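PDB 2WBM: ribosome maturation protein SDO1 homolog from Methanothermobacter thermautotrophicus, which probably takes part in ribosome maturation and binds RNA or the ribosome, as a flexible archaeal member of the SDO1/SBDS family. Local coordinates for residues A[120-123]-A[124-128]; A[159-162]-A[163-167]; A[235-238]-A[239-242]. One frame throughout, in Å; residues are numbered along the deposited sequence.

Contact 1 of 3, residues A[120-123]-A[124-128]; sequences KRLK and IINKI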
ATOM      1  N   LYS A 120      -0.047   9.105   0.084  1.00 14.70           N
ATOM      2  CA  LYS A 120       0.867   8.084  -0.406  1.00 15.57           C
ATOM      3  C   LYS A 120       2.288   8.286   0.096  1.00 16.54           C
ATOM      4  O   LYS A 120       2.961   7.312   0.421  1.00 16.10           O
ATOM      5  CB  LYS A 120       0.804   7.952  -1.928  1.00 16.49           C
ATOM      6  CG  LYS A 120      -0.544   7.363  -2.359  1.00 18.66           C
ATOM      7  CD  LYS A 120      -0.566   6.914  -3.776  1.00 19.44           C
ATOM      8  CE  LYS A 120      -1.872   6.172  -4.094  1.00 19.10           C
ATOM      9  NZ  LYS A 120      -3.041   7.111  -4.173  1.00 22.89           N
ATOM     10  N   ARG A 121       2.728   9.543   0.192  1.00 14.66           N
ATOM     11  CA  ARG A 121       4.060   9.865   0.721  0.50 14.41           C
ATOM     12  C   ARG A 121       4.240   9.242   2.108  1.00 14.76           C
ATOM     13  O   ARG A 121       5.231   8.556   2.377  1.00 14.27           O
ATOM     14  CB  ARG A 121       4.254  11.387   0.788  0.50 12.98           C
ATOM     15  CG  ARG A 121       5.646  11.845   1.208  0.50 13.74           C
ATOM     16  CD  ARG A 121       5.719  13.369   1.360  0.50  7.76           C
ATOM     17  NE  ARG A 121       5.106  13.817   2.607  0.50 14.69           N
ATOM     18  CZ  ARG A 121       5.731  13.861   3.780  0.50 14.32           C
ATOM     19  NH1 ARG A 121       7.006  13.507   3.877  0.50  6.72           N
ATOM     20  NH2 ARG A 121       5.080  14.274   4.857  0.50 15.97           N
ATOM     21  N   LEU A 122       3.270   9.476   2.989  1.00 14.02           N
ATOM     22  CA  LEU A 122       3.364   8.939   4.347  1.00 14.37           C
ATOM     23  C   LEU A 122       3.344   7.411   4.351  1.00 15.28           C
ATOM     24  O   LEU A 122       4.116   6.784   5.075  1.00 12.57           O
ATOM     25  CB  LEU A 122       2.273   9.514   5.265  1.00 15.83           C
ATOM     26  CG  LEU A 122       2.295   8.993   6.720  1.00 25.43           C
ATOM     27  CD1 LEU A 122       3.592   9.360   7.474  1.00 27.43           C
ATOM     28  CD2 LEU A 122       1.062   9.438   7.515  1.00 30.10           C
ATOM     29  N   LYS A 123       2.475   6.815   3.532  1.00 13.13           N
ATOM     30  CA  LYS A 123       2.367   5.350   3.481  1.00 15.12           C
ATOM     31  C   LYS A 123       3.656   4.717   2.943  1.00 15.67           C
ATOM     32  O   LYS A 123       4.096   3.673   3.442  1.00 14.47           O
ATOM     33  CB  LYS A 123       1.151   4.928   2.650  1.00 14.59           C
ATOM     34  CG  LYS A 123      -0.153   5.224   3.349  1.00 16.98           C
ATOM     35  CD  LYS A 123      -1.348   4.953   2.465  1.00 21.21           C
ATOM     36  CE  LYS A 123      -2.632   5.100   3.274  1.00 25.45           C
ATOM     37  NZ  LYS A 123      -3.810   5.304   2.378  1.00 29.91           N
ATOM     38  N   ILE A 124       4.270   5.371   1.960  1.00 13.72           N
ATOM     39  CA  ILE A 124       5.543   4.902   1.394  1.00 15.36           C
ATOM     40  C   ILE A 124       6.651   4.969   2.450  1.00 15.04           C
ATOM     41  O   ILE A 124       7.415   4.009   2.617  1.00 15.40           O
ATOM     42  CB  ILE A 124       5.958   5.707   0.130  1.00 17.21           C
ATOM     43  CG1 ILE A 124       5.056   5.366  -1.066  1.00 15.84           C
ATOM     44  CG2 ILE A 124       7.426   5.437  -0.248  1.00 18.95           C
ATOM     45  CD1 ILE A 124       5.045   6.487  -2.161  1.00 15.07           C
ATOM     46  N   ILE A 125       6.743   6.097   3.159  1.00 12.86           N
ATOM     47  CA  ILE A 125       7.749   6.237   4.210  1.00 11.60           C
ATOM     48  C   ILE A 125       7.571   5.099   5.229  1.00 12.37           C
ATOM     49  O   ILE A 125       8.542   4.444   5.626  1.00 10.98           O
ATOM     50  CB  ILE A 125       7.652   7.611   4.920  1.00 12.67           C
ATOM     51  CG1 ILE A 125       8.114   8.735   3.970  1.00 12.17           C
ATOM     52  CG2 ILE A 125       8.443   7.617   6.256  1.00 12.96           C
ATOM     53  CD1 ILE A 125       7.763  10.155   4.429  1.00 13.91           C
ATOM     54  N   ASN A 126       6.333   4.883   5.653  1.00 11.64           N
ATOM     55  CA  ASN A 126       6.073   3.869   6.669  1.00 13.56           C
ATOM     56  C   ASN A 126       6.374   2.452   6.207  1.00 12.93           C
ATOM     57  O   ASN A 126       6.942   1.665   6.964  1.00 12.80           O
ATOM     58  CB  ASN A 126       4.662   3.993   7.233  1.00 14.53           C
ATOM     59  CG  ASN A 126       4.517   5.189   8.159  1.00 18.39           C
ATOM     60  OD1 ASN A 126       5.499   5.666   8.736  1.00 20.05           O
ATOM     61  ND2 ASN A 126       3.301   5.684   8.295  1.00 16.94           N
ATOM     62  N   LYS A 127       6.003   2.141   4.973  1.00 12.79           N
ATOM     63  CA  LYS A 127       6.212   0.801   4.432  1.00 13.42           C
ATOM     64  C   LYS A 127       7.702   0.522   4.287  1.00 12.33           C
ATOM     65  O   LYS A 127       8.170  -0.561   4.640  1.00 12.14           O
ATOM     66  CB  LYS A 127       5.483   0.623   3.085  1.00 12.61           C
ATOM     67  CG  LYS A 127       5.718  -0.740   2.419  1.00 16.93           C
ATOM     68  CD  LYS A 127       5.132  -1.883   3.233  1.00 27.60           C
ATOM     69  CE  LYS A 127       5.053  -3.166   2.418  1.00 26.39           C
ATOM     70  NZ  LYS A 127       4.675  -4.302   3.299  1.00 29.52           N
ATOM     71  N   ILE A 128       8.456   1.503   3.786  1.00 12.77           N
ATOM     72  CA  ILE A 128       9.913   1.358   3.723  1.00 11.65           C
ATOM     73  C   ILE A 128      10.526   1.196   5.122  1.00 14.14           C
ATOM     74  O   ILE A 128      11.349   0.300   5.332  1.00 12.07           O
ATOM     75  CB  ILE A 128      10.601   2.513   2.938  1.00 11.22           C
ATOM     76  CG1 ILE A 128      10.129   2.501   1.478  1.00 12.29           C
ATOM     77  CG2 ILE A 128      12.139   2.392   3.039  1.00 16.78           C
ATOM     78  CD1 ILE A 128      10.656   3.679   0.616  1.00 11.96           C
TER
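Arg121 and Ile125 lie side by side, one turn apart, and point the same way. Arg121 is modelled in two conformers; the account here is of one of them and is provisional to that extent. In it the guanidinium NH1 of Arg121 comes within 3.5 Å of Ile125 CD1, the end of the long isoleucine branch. The methyl meets the guanidinium obliquely. The arginine chain runs extended through CG and then bends at its third torsion (chi3 77°), which swings the guanidinium back alongside the isoleucine. Two carboxylates share the guanidinium through salt bridges: Glu147 at NH1 and Glu118 at NE.

Leu122 and Asn126 cross at a slant. Leu122 CD1 stands 3.8 Å from Asn126 ND2, a van der Waals contact between a methyl and an amide nitrogen.

All the residues of these two pairs belong to helix 110-131, and the pairs are i to i+4 neighbours on successive turns. The backbone bonds repeat the same spacing. Ile124 N donates to Lys120 O at 2.8 Å, and Ile125 N binds Arg121 O at 3.0 Å.

Ile124 turns its long branch back along the helix. Its CG1 is anti to the carbonyl carbon (chi1 -71°), which lays CG1 3.2 Å from Lys120 O. The side chains of Ile125 and Ile128 reach helix 143-152, and those of Ile124 and Lys127 reach helix 163-174. Lys120 NZ bonds to Pro159 O, while Lys123 and Lys127 form salt bridges along their own helix, to Asp119 and Glu131.

Contact 2 of 3, residues A[159-162]-A[163-167]; sequences PFKT and VDEQV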
ATOM      1  N   PRO A 159       0.585  10.827  -7.227  1.00 15.23           N
ATOM      2  CA  PRO A 159      -0.712  10.779  -6.548  1.00 15.31           C
ATOM      3  C   PRO A 159      -1.488   9.462  -6.764  1.00 15.88           C
ATOM      4  O   PRO A 159      -2.288   9.077  -5.908  1.00 16.85           O
ATOM      5  CB  PRO A 159      -1.486  11.935  -7.205  1.00 15.30           C
ATOM      6  CG  PRO A 159      -0.828  12.087  -8.573  1.00 16.13           C
ATOM      7  CD  PRO A 159       0.626  11.877  -8.267  1.00 14.19           C
ATOM      8  N   PHE A 160      -1.252   8.778  -7.887  1.00 12.35           N
ATOM      9  CA  PHE A 160      -2.159   7.707  -8.319  1.00 14.27           C
ATOM     10  C   PHE A 160      -1.592   6.290  -8.221  1.00 13.76           C
ATOM     11  O   PHE A 160      -2.301   5.364  -7.805  1.00 14.61           O
ATOM     12  CB  PHE A 160      -2.665   7.980  -9.746  1.00 11.61           C
ATOM     13  CG  PHE A 160      -3.635   6.942 -10.265  1.00 11.42           C
ATOM     14  CD1 PHE A 160      -4.957   6.914  -9.814  1.00 13.95           C
ATOM     15  CD2 PHE A 160      -3.226   5.987 -11.200  1.00 11.02           C
ATOM     16  CE1 PHE A 160      -5.857   5.951 -10.277  1.00 13.18           C
ATOM     17  CE2 PHE A 160      -4.114   5.026 -11.678  1.00  8.24           C
ATOM     18  CZ  PHE A 160      -5.445   5.009 -11.218  1.00 11.99           C
ATOM     19  N   LYS A 161      -0.340   6.113  -8.640  1.00 15.94           N
ATOM     20  CA  LYS A 161       0.311   4.802  -8.608  1.00 14.81           C
ATOM     21  C   LYS A 161       0.184   4.191  -7.220  1.00 15.28           C
ATOM     22  O   LYS A 161       0.288   4.891  -6.222  1.00 12.76           O
ATOM     23  CB  LYS A 161       1.790   4.934  -8.965  1.00 16.04           C
ATOM     24  CG  LYS A 161       2.042   5.322 -10.411  1.00 19.56           C
ATOM     25  CD  LYS A 161       3.525   5.338 -10.704  1.00 26.22           C
ATOM     26  CE  LYS A 161       3.810   5.929 -12.074  1.00 30.10           C
ATOM     27  NZ  LYS A 161       5.278   6.092 -12.254  1.00 26.75           N
ATOM     28  N   THR A 162      -0.051   2.886  -7.157  1.00 14.34           N
ATOM     29  CA  THR A 162      -0.221   2.231  -5.854  1.00 14.73           C
ATOM     30  C   THR A 162       1.010   2.399  -4.957  1.00 15.27           C
ATOM     31  O   THR A 162       2.151   2.506  -5.435  1.00 14.57           O
ATOM     32  CB  THR A 162      -0.539   0.749  -5.998  1.00 15.19           C
ATOM     33  OG1 THR A 162       0.572   0.085  -6.611  1.00 16.12           O
ATOM     34  CG2 THR A 162      -1.812   0.539  -6.852  1.00 14.29           C
ATOM     35  N   VAL A 163       0.769   2.442  -3.653  1.00 16.70           N
ATOM     36  CA  VAL A 163       1.868   2.472  -2.679  1.00 17.22           C
ATOM     37  C   VAL A 163       2.855   1.320  -2.926  1.00 18.42           C
ATOM     38  O   VAL A 163       4.066   1.540  -2.925  1.00 19.26           O
ATOM     39  CB  VAL A 163       1.334   2.462  -1.226  1.00 18.39           C
ATOM     40  CG1 VAL A 163       2.463   2.245  -0.232  1.00 15.83           C
ATOM     41  CG2 VAL A 163       0.632   3.768  -0.931  1.00 18.29           C
ATOM     42  N   ASP A 164       2.332   0.113  -3.159  1.00 18.45           N
ATOM     43  CA  ASP A 164       3.158  -1.062  -3.470  1.00 20.48           C
ATOM     44  C   ASP A 164       4.146  -0.826  -4.609  1.00 20.48           C
ATOM     45  O   ASP A 164       5.340  -1.105  -4.460  1.00 19.83           O
ATOM     46  CB  ASP A 164       2.283  -2.280  -3.784  1.00 23.33           C
ATOM     47  CG  ASP A 164       1.713  -2.924  -2.538  1.00 30.89           C
ATOM     48  OD1 ASP A 164       2.255  -2.685  -1.437  1.00 39.10           O
ATOM     49  OD2 ASP A 164       0.720  -3.670  -2.663  1.00 40.48           O
ATOM     50  N   GLU A 165       3.655  -0.315  -5.742  1.00 16.95           N
ATOM     51  CA  GLU A 165       4.531  -0.022  -6.870  1.00 17.30           C
ATOM     52  C   GLU A 165       5.536   1.076  -6.541  1.00 16.24           C
ATOM     53  O   GLU A 165       6.716   0.975  -6.886  1.00 17.71           O
ATOM     54  CB  GLU A 165       3.737   0.349  -8.123  1.00 17.78           C
ATOM     55  CG  GLU A 165       4.598   0.368  -9.378  1.00 22.89           C
ATOM     56  CD  GLU A 165       3.983   1.141 -10.534  1.00 30.98           C
ATOM     57  OE1 GLU A 165       2.863   1.682 -10.388  1.00 28.56           O
ATOM     58  OE2 GLU A 165       4.638   1.205 -11.595  1.00 31.44           O
ATOM     59  N   GLN A 166       5.088   2.124  -5.863  1.00 14.01           N
ATOM     60  CA  GLN A 166       5.974   3.239  -5.578  1.00 12.74           C
ATOM     61  C   GLN A 166       7.043   2.907  -4.549  1.00 15.04           C
ATOM     62  O   GLN A 166       8.141   3.457  -4.603  1.00 14.68           O
ATOM     63  CB  GLN A 166       5.197   4.461  -5.127  1.00 14.37           C
ATOM     64  CG  GLN A 166       4.238   4.998  -6.177  1.00 12.37           C
ATOM     65  CD  GLN A 166       3.863   6.431  -5.893  1.00 15.02           C
ATOM     66  OE1 GLN A 166       4.719   7.316  -5.902  1.00 14.87           O
ATOM     67  NE2 GLN A 166       2.578   6.675  -5.652  1.00 15.62           N
ATOM     68  N   VAL A 167       6.725   2.014  -3.613  1.00 15.43           N
ATOM     69  CA  VAL A 167       7.716   1.628  -2.606  1.00 17.24           C
ATOM     70  C   VAL A 167       8.998   1.136  -3.290  1.00 15.68           C
ATOM     71  O   VAL A 167      10.099   1.541  -2.913  1.00 16.52           O
ATOM     72  CB  VAL A 167       7.142   0.570  -1.638  1.00 18.37           C
ATOM     73  CG1 VAL A 167       8.262  -0.227  -0.961  1.00 17.94           C
ATOM     74  CG2 VAL A 167       6.242   1.248  -0.610  1.00 19.02           C
TER
HETATM   75  O   HOH W   1       5.685   3.337 -13.144  1.00 30.01           O
HETATM   76  O   HOH W   2       0.390   1.206  -9.334  1.00 22.40           O
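A capped helix start is formed here, where the loop after helix 143-152 enters helix 163-174 in the domain II region of the SBDS family. Thr162 is the N-cap. Its OG1 accepts from Glu165 N at 3.2 Å, a fairly straight bond (163° at the hydrogen). With chi1 at 64° OG1 sits between its own backbone N and carbonyl carbon, facing the first turn. Thr162 O then accepts from Gln166 N at 3.0 Å.

Gln166 reaches back past the cap. Its NE2 donates to Lys161 O at 3.0 Å, with that oxygen close to the amide plane but the nitrogen above the carbonyl plane. NE2 also binds Asp158 O. A leucine here would probably leave both Lys161 O and Asp158 O without this donor, and the loop less firmly tied to the first helical turn.

Glu165 and Lys161 cross at a slant, with Glu165 OE1 3.7 Å from Lys161 CB. Their charged ends stay apart, and a water bridges them, accepting from Lys161 NZ and donating to Glu165 OE2. A second water accepts from Thr162 N at 2.8 Å and donates to Glu165 OE1 at 2.7 Å.

Contact 3 of 3, residues A[235-238]-A[239-242]; sequences YQKL and SELT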
ATOM      1  N   TYR A 235       9.964  -5.198  20.105  1.00 14.37           N
ATOM      2  CA  TYR A 235      10.470  -5.282  21.462  1.00 15.74           C
ATOM      3  C   TYR A 235       9.626  -4.411  22.402  1.00 15.96           C
ATOM      4  O   TYR A 235       9.248  -4.848  23.494  1.00 16.03           O
ATOM      5  CB  TYR A 235      11.950  -4.884  21.552  1.00 15.41           C
ATOM      6  CG  TYR A 235      12.427  -4.947  22.985  1.00 19.98           C
ATOM      7  CD1 TYR A 235      12.738  -6.175  23.576  1.00 22.34           C
ATOM      8  CD2 TYR A 235      12.495  -3.794  23.776  1.00 23.28           C
ATOM      9  CE1 TYR A 235      13.139  -6.250  24.900  1.00 23.50           C
ATOM     10  CE2 TYR A 235      12.895  -3.862  25.110  1.00 23.23           C
ATOM     11  CZ  TYR A 235      13.211  -5.098  25.659  1.00 25.46           C
ATOM     12  OH  TYR A 235      13.610  -5.190  26.969  1.00 28.31           O
ATOM     13  N   GLN A 236       9.338  -3.178  21.978  1.00 14.61           N
ATOM     14  CA  GLN A 236       8.575  -2.251  22.807  1.00 15.32           C
ATOM     15  C   GLN A 236       7.187  -2.800  23.157  1.00 14.32           C
ATOM     16  O   GLN A 236       6.770  -2.716  24.317  1.00 12.41           O
ATOM     17  CB  GLN A 236       8.463  -0.877  22.139  1.00 13.20           C
ATOM     18  CG  GLN A 236       8.036   0.239  23.073  1.00 23.18           C
ATOM     19  CD  GLN A 236       8.198   1.610  22.442  1.00 31.01           C
ATOM     20  OE1 GLN A 236       8.115   1.758  21.220  1.00 36.64           O
ATOM     21  NE2 GLN A 236       8.434   2.623  23.273  1.00 36.53           N
ATOM     22  N   LYS A 237       6.483  -3.358  22.171  1.00 14.01           N
ATOM     23  CA  LYS A 237       5.129  -3.881  22.408  1.00 16.15           C
ATOM     24  C   LYS A 237       5.142  -5.083  23.336  1.00 16.57           C
ATOM     25  O   LYS A 237       4.286  -5.199  24.217  1.00 15.11           O
ATOM     26  CB  LYS A 237       4.401  -4.231  21.100  1.00 15.25           C
ATOM     27  CG  LYS A 237       3.974  -3.005  20.279  1.00 21.44           C
ATOM     28  CD  LYS A 237       2.862  -2.194  20.941  1.00 25.36           C
ATOM     29  CE  LYS A 237       2.696  -0.848  20.243  1.00 30.30           C
ATOM     30  NZ  LYS A 237       1.676   0.023  20.900  1.00 33.23           N
ATOM     31  N   LEU A 238       6.128  -5.958  23.145  1.00 14.63           N
ATOM     32  CA  LEU A 238       6.277  -7.147  23.980  1.00 14.94           C
ATOM     33  C   LEU A 238       6.632  -6.759  25.415  1.00 14.20           C
ATOM     34  O   LEU A 238       6.083  -7.312  26.377  1.00 14.54           O
ATOM     35  CB  LEU A 238       7.338  -8.090  23.403  1.00 13.90           C
ATOM     36  CG  LEU A 238       6.996  -8.874  22.135  1.00 17.59           C
ATOM     37  CD1 LEU A 238       8.257  -9.569  21.613  1.00 19.33           C
ATOM     38  CD2 LEU A 238       5.867  -9.866  22.396  1.00 20.93           C
ATOM     39  N   SER A 239       7.544  -5.804  25.561  1.00 13.13           N
ATOM     40  CA  SER A 239       7.927  -5.347  26.885  1.00 12.84           C
ATOM     41  C   SER A 239       6.733  -4.710  27.601  1.00 14.03           C
ATOM     42  O   SER A 239       6.531  -4.944  28.787  1.00 13.92           O
ATOM     43  CB  SER A 239       9.112  -4.386  26.815  1.00 13.42           C
ATOM     44  OG  SER A 239       9.430  -3.900  28.109  1.00 13.94           O
ATOM     45  N   GLU A 240       5.932  -3.931  26.874  1.00 14.20           N
ATOM     46  CA  GLU A 240       4.746  -3.301  27.465  1.00 17.37           C
ATOM     47  C   GLU A 240       3.704  -4.340  27.892  1.00 15.67           C
ATOM     48  O   GLU A 240       3.121  -4.243  28.979  1.00 16.65           O
ATOM     49  CB  GLU A 240       4.143  -2.261  26.517  1.00 19.20           C
ATOM     50  CG  GLU A 240       4.894  -0.931  26.526  1.00 21.61           C
ATOM     51  CD  GLU A 240       4.569  -0.025  25.336  1.00 28.95           C
ATOM     52  OE1 GLU A 240       3.625  -0.320  24.573  1.00 30.30           O
ATOM     53  OE2 GLU A 240       5.270   0.998  25.166  1.00 31.40           O
ATOM     54  N   LEU A 241       3.501  -5.340  27.046  1.00 15.73           N
ATOM     55  CA  LEU A 241       2.596  -6.446  27.340  1.00 15.19           C
ATOM     56  C   LEU A 241       2.967  -7.199  28.618  1.00 12.71           C
ATOM     57  O   LEU A 241       2.115  -7.437  29.484  1.00 13.02           O
ATOM     58  CB  LEU A 241       2.572  -7.426  26.169  1.00 14.47           C
ATOM     59  CG  LEU A 241       1.627  -8.617  26.328  1.00 16.49           C
ATOM     60  CD1 LEU A 241       0.149  -8.176  26.213  1.00 18.58           C
ATOM     61  CD2 LEU A 241       1.979  -9.696  25.331  1.00 19.59           C
ATOM     62  N   THR A 242       4.243  -7.550  28.725  1.00 11.01           N
ATOM     63  CA  THR A 242       4.745  -8.450  29.757  1.00 12.21           C
ATOM     64  C   THR A 242       5.261  -7.667  30.955  1.00 12.70           C
ATOM     65  O   THR A 242       5.818  -8.243  31.891  1.00 14.71           O
ATOM     66  CB  THR A 242       5.902  -9.321  29.221  1.00 12.53           C
ATOM     67  OG1 THR A 242       6.960  -8.469  28.757  1.00 14.84           O
ATOM     68  CG2 THR A 242       5.435 -10.253  28.090  1.00 13.44           C
TER
HETATM   69  O   HOH W   3      11.915  -4.059  28.755  1.00 39.92           O
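The Tyr235 ring has Ser239 on one face. Ser239 CB lies 4.1 Å above the ring plane, offset toward the rim, and its nearest ring atom is CE2. The Gln236 amide and the Glu240 carboxylate are the other flat groups. They lie side by side and point in the same direction, with planes 41° apart. Glu240 OE2 touches the aliphatic Gln236 CG at 3.6 Å.

Both pairs are i to i+4 neighbours on the last turns of helix 231-241, in the C-terminal domain of the SBDS family. Backbone bonds join the same residues. Ser239 N donates to Tyr235 O at 2.8 Å, and Glu240 N donates to Gln236 O.

A water links the polar ends of the first pair. It lies 2.7 Å from Tyr235 OH and 2.6 Å from Ser239 OG. The serine hydroxyl points that way because OG is anti to its backbone N (chi1 177°). Lys237 crosses Glu240 at a slant, and its NZ stays 4.2 Å from Glu240 OE1, too far for a salt bridge.

Leu238 and Leu241 lead into the fold. Leu238 packs on Ile189 of strand 181-191, and Leu241 on Ala199 and Val202 of helix 196-206. The Thr242 side chain touches Ile191 of the same strand as Ile189. Leu238 O accepts two bonds from this threonine. Thr242 N and Thr242 OG1 approach from opposite faces of the carbonyl plane, and the hydroxyl is the nearer at 2.8 Å.

Contacts 1 and 2 share one helical region. Their centres are 9 Å apart, and they touch where helix 110-131 meets the loop and first turn of helix 163-174. There Ile124 packs on Gln166. Contact 3 is separate, on helix 231-241 in another family region, with its centre about 25 Å from that of contact 1 and 32 Å from that of contact 2. Contact 1 is partly buried, with buried isoleucines beside lysine and arginine chains, several of which are tied to carboxylates or a loop carbonyl. Contact 2 lies at the surface and relies on capping and water bridges. Contact 3 is also partly buried, but at a helix end, and combines leucine packing with a water-linked polar face.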